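Local atomic coordinates of UDP-L-Rhamnose Synthase (Acanthamoeba polyphaga mimivirus, PDB entry 7JID), a protein that synthesises UDP-L-rhamnose, with a Rossmann-type NADP-binding fold and a pocket that holds the UDP-sugar. Residues A[183-188]-A[223-228]. Numbering follows the deposited sequence.
Sequences SRICSI and SHNEIL. With AWU ([[(2~{R},3~{S},4~{R},5~{R})-5-[2,4-bis(oxidanylidene)pyrimidin-1-yl]-3,4-bis(oxidanyl)oxolan-2-yl]methoxy-oxidanyl-phosphoryl] [(2~{R},3~{R},4~{R},5~{R},6~{S})-6-methyl-3,4,5-tris(oxidanyl)oxan-2-yl] hydrogen phosphate), chain C.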
loop_
_atom_site.group_PDB
_atom_site.type_symbol
_atom_site.label_atom_id
_atom_site.label_comp_id
_atom_site.label_asym_id
_atom_site.label_seq_id
_atom_site.Cartn_x
_atom_site.Cartn_y
_atom_site.Cartn_z
ATOM N N SER A 183 15.881 -26.198 13.239
ATOM C CA SER A 183 16.735 -26.605 14.390
ATOM C C SER A 183 16.018 -26.341 15.711
ATOM O O SER A 183 16.145 -27.177 16.618
ATOM C CB SER A 183 18.063 -25.888 14.364
ATOM O OG SER A 183 18.799 -26.267 13.203
ATOM N N ARG A 184 15.348 -25.197 15.842
ATOM C CA ARG A 184 14.634 -24.809 17.073
ATOM C C ARG A 184 13.205 -24.395 16.703
ATOM O O ARG A 184 13.032 -23.756 15.636
ATOM C CB ARG A 184 15.368 -23.689 17.825
ATOM C CG ARG A 184 16.750 -24.104 18.315
ATOM C CD ARG A 184 17.256 -23.196 19.427
ATOM N NE ARG A 184 17.595 -21.922 18.847
ATOM C CZ ARG A 184 17.761 -20.774 19.503
ATOM N NH1 ARG A 184 17.599 -20.670 20.807
ATOM N NH2 ARG A 184 18.068 -19.706 18.798
ATOM N N ILE A 185 12.273 -24.756 17.582
ATOM C CA ILE A 185 10.816 -24.584 17.344
ATOM C C ILE A 185 10.309 -23.589 18.366
ATOM O O ILE A 185 10.462 -23.823 19.566
ATOM C CB ILE A 185 10.110 -25.942 17.466
ATOM C CG1 ILE A 185 10.629 -26.945 16.423
ATOM C CG2 ILE A 185 8.609 -25.761 17.407
ATOM C CD1 ILE A 185 10.413 -26.568 14.982
ATOM N N CYS A 186 9.669 -22.525 17.874
ATOM C CA CYS A 186 8.913 -21.591 18.714
ATOM C C CYS A 186 7.478 -22.098 18.758
ATOM O O CYS A 186 6.753 -21.854 17.778
ATOM C CB CYS A 186 9.041 -20.161 18.210
ATOM S SG CYS A 186 8.183 -19.007 19.275
ATOM N N SER A 187 7.114 -22.890 19.784
ATOM C CA SER A 187 5.779 -23.541 19.816
ATOM C C SER A 187 4.729 -22.574 20.374
ATOM O O SER A 187 4.741 -22.221 21.569
ATOM C CB SER A 187 5.773 -24.862 20.563
ATOM O OG SER A 187 4.527 -25.542 20.478
ATOM N N ILE A 188 3.733 -22.235 19.571
ATOM C CA ILE A 188 2.649 -21.314 19.994
ATOM C C ILE A 188 1.351 -21.801 19.348
ATOM O O ILE A 188 1.331 -22.053 18.149
ATOM C CB ILE A 188 2.957 -19.845 19.603
ATOM C CG1 ILE A 188 4.244 -19.291 20.258
ATOM C CG2 ILE A 188 1.763 -18.957 19.933
ATOM C CD1 ILE A 188 4.661 -17.915 19.765
ATOM N N SER A 223 -0.624 -26.215 18.170
ATOM C CA SER A 223 0.760 -25.709 18.331
ATOM C C SER A 223 1.726 -26.542 17.520
ATOM O O SER A 223 1.438 -27.692 17.183
ATOM C CB SER A 223 1.212 -25.685 19.760
ATOM O OG SER A 223 1.377 -27.008 20.214
ATOM N N HIS A 224 2.888 -25.973 17.327
ATOM C CA HIS A 224 4.021 -26.671 16.673
ATOM C C HIS A 224 4.304 -27.948 17.473
ATOM O O HIS A 224 4.545 -28.994 16.874
ATOM C CB HIS A 224 5.234 -25.757 16.616
ATOM C CG HIS A 224 5.008 -24.384 16.078
ATOM N ND1 HIS A 224 4.061 -23.509 16.617
ATOM C CD2 HIS A 224 5.614 -23.721 15.079
ATOM C CE1 HIS A 224 4.130 -22.359 15.965
ATOM N NE2 HIS A 224 5.042 -22.477 15.015
ATOM N N ASN A 225 4.332 -27.848 18.798
ATOM C CA ASN A 225 4.624 -29.034 19.619
ATOM C C ASN A 225 3.561 -30.093 19.412
ATOM O O ASN A 225 3.920 -31.276 19.366
ATOM C CB ASN A 225 4.769 -28.655 21.081
ATOM C CG ASN A 225 6.094 -28.020 21.421
ATOM O OD1 ASN A 225 6.994 -27.911 20.592
ATOM N ND2 ASN A 225 6.163 -27.542 22.651
ATOM N N GLU A 226 2.287 -29.723 19.314
ATOM C CA GLU A 226 1.244 -30.765 19.134
ATOM C C GLU A 226 1.459 -31.479 17.790
ATOM O O GLU A 226 1.315 -32.713 17.718
ATOM C CB GLU A 226 -0.174 -30.209 19.171
ATOM C CG GLU A 226 -0.665 -29.832 20.543
ATOM C CD GLU A 226 -1.967 -29.078 20.472
ATOM O OE1 GLU A 226 -1.935 -28.000 19.916
ATOM O OE2 GLU A 226 -2.989 -29.570 20.972
ATOM N N ILE A 227 1.817 -30.735 16.736
ATOM C CA ILE A 227 2.046 -31.298 15.383
ATOM C C ILE A 227 3.270 -32.218 15.411
ATOM O O ILE A 227 3.138 -33.373 14.962
ATOM C CB ILE A 227 2.231 -30.202 14.319
ATOM C CG1 ILE A 227 0.941 -29.415 14.143
ATOM C CG2 ILE A 227 2.688 -30.847 13.001
ATOM C CD1 ILE A 227 1.169 -28.147 13.391
ATOM N N LEU A 228 4.370 -31.785 16.002
ATOM C CA LEU A 228 5.599 -32.614 15.994
ATOM C C LEU A 228 5.320 -33.847 16.854
ATOM O O LEU A 228 5.833 -34.881 16.516
ATOM C CB LEU A 228 6.798 -31.806 16.483
ATOM C CG LEU A 228 7.203 -30.725 15.491
ATOM C CD1 LEU A 228 8.124 -29.715 16.141
ATOM C CD2 LEU A 228 7.817 -31.334 14.234
HETATM P PA AWU C . 8.214 -19.221 8.521
HETATM O O1A AWU C . 9.170 -18.115 8.762
HETATM O O2A AWU C . 8.736 -20.503 7.896
HETATM O O3A AWU C . 6.979 -18.941 7.495
HETATM P PB AWU C . 6.326 -17.477 7.109
HETATM O O1B AWU C . 5.938 -16.594 8.320
HETATM O O2B AWU C . 7.183 -16.858 5.982
HETATM O O3B AWU C . 4.945 -18.032 6.521
HETATM C "C5'" AWU C . 2.508 -16.361 4.421
HETATM O "O5'" AWU C . 3.529 -17.227 4.879
HETATM C "C4'" AWU C . 1.184 -16.756 5.052
HETATM O "O4'" AWU C . 0.144 -15.799 4.753
HETATM C "C3'" AWU C . 1.358 -16.816 6.534
HETATM O "O3'" AWU C . 0.231 -17.457 7.071
HETATM C "C2'" AWU C . 2.546 -17.668 6.966
HETATM C "C1'" AWU C . 3.763 -17.334 6.221
HETATM N N1 AWU C . 9.646 -21.022 13.175
HETATM C C2 AWU C . 10.287 -21.755 14.159
HETATM O O2 AWU C . 9.618 -22.416 14.980
HETATM N N3 AWU C . 11.654 -21.844 14.117
HETATM C C4 AWU C . 12.396 -21.118 13.239
HETATM O O4 AWU C . 13.672 -21.279 13.254
HETATM C C5 AWU C . 11.748 -20.396 12.236
HETATM C C6 AWU C . 10.364 -20.263 12.271
HETATM C C1C AWU C . 8.159 -20.914 13.164
HETATM C C2C AWU C . 7.572 -19.507 13.041
HETATM C C3C AWU C . 6.211 -19.794 12.357
HETATM C C4C AWU C . 6.551 -20.980 11.513
HETATM C C5C AWU C . 6.655 -20.712 10.027
HETATM C "C6'" AWU C . 2.511 -16.532 2.904
HETATM O "O2'" AWU C . 2.273 -19.004 6.598
HETATM O O2C AWU C . 7.402 -18.976 14.331
HETATM O O3C AWU C . 5.254 -20.234 13.303
HETATM O O4C AWU C . 7.825 -21.470 11.909
HETATM O O5C AWU C . 7.525 -19.567 9.880
#
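The uridine end of the UDP-L-rhamnose pocket is built where the short strand 184-185 and the loop after it meet the capped N-terminus of helix 224-234. Backbone groups of 183-188 read the uracil: ligand N3 gives a nearly straight hydrogen bond (170°) to R184 O, and C186 N returns one to ligand O2 at 2.9 Å. H224 serves the ribose, its NE2 lying 2.8 Å from O3C near the ring plane, either atom able to donate. A flat ring with a nitrogen at its rim suits this place: C186 O sits over the centre of one face, 3.2 Å above the plane, while NE2 reaches the sugar. I185 packs on the helix, CG2 3.5 Å from H224 CB and CG1 meeting L228 CD1 tip to tip. The helix starts with a capping box: S223 OG accepts from E226 N, and E226 OE1 accepts from S223 N through its anti lone pair. S187, small and polar, fits beside this first turn; its OG, anti to the backbone N (chi1 -174°), accepts from N225 N at 2.9 Å. The N225 amide packs against S187, CG 3.3 Å from S187 CB, and OD1 is hydrogen-bonded to W241 and N243.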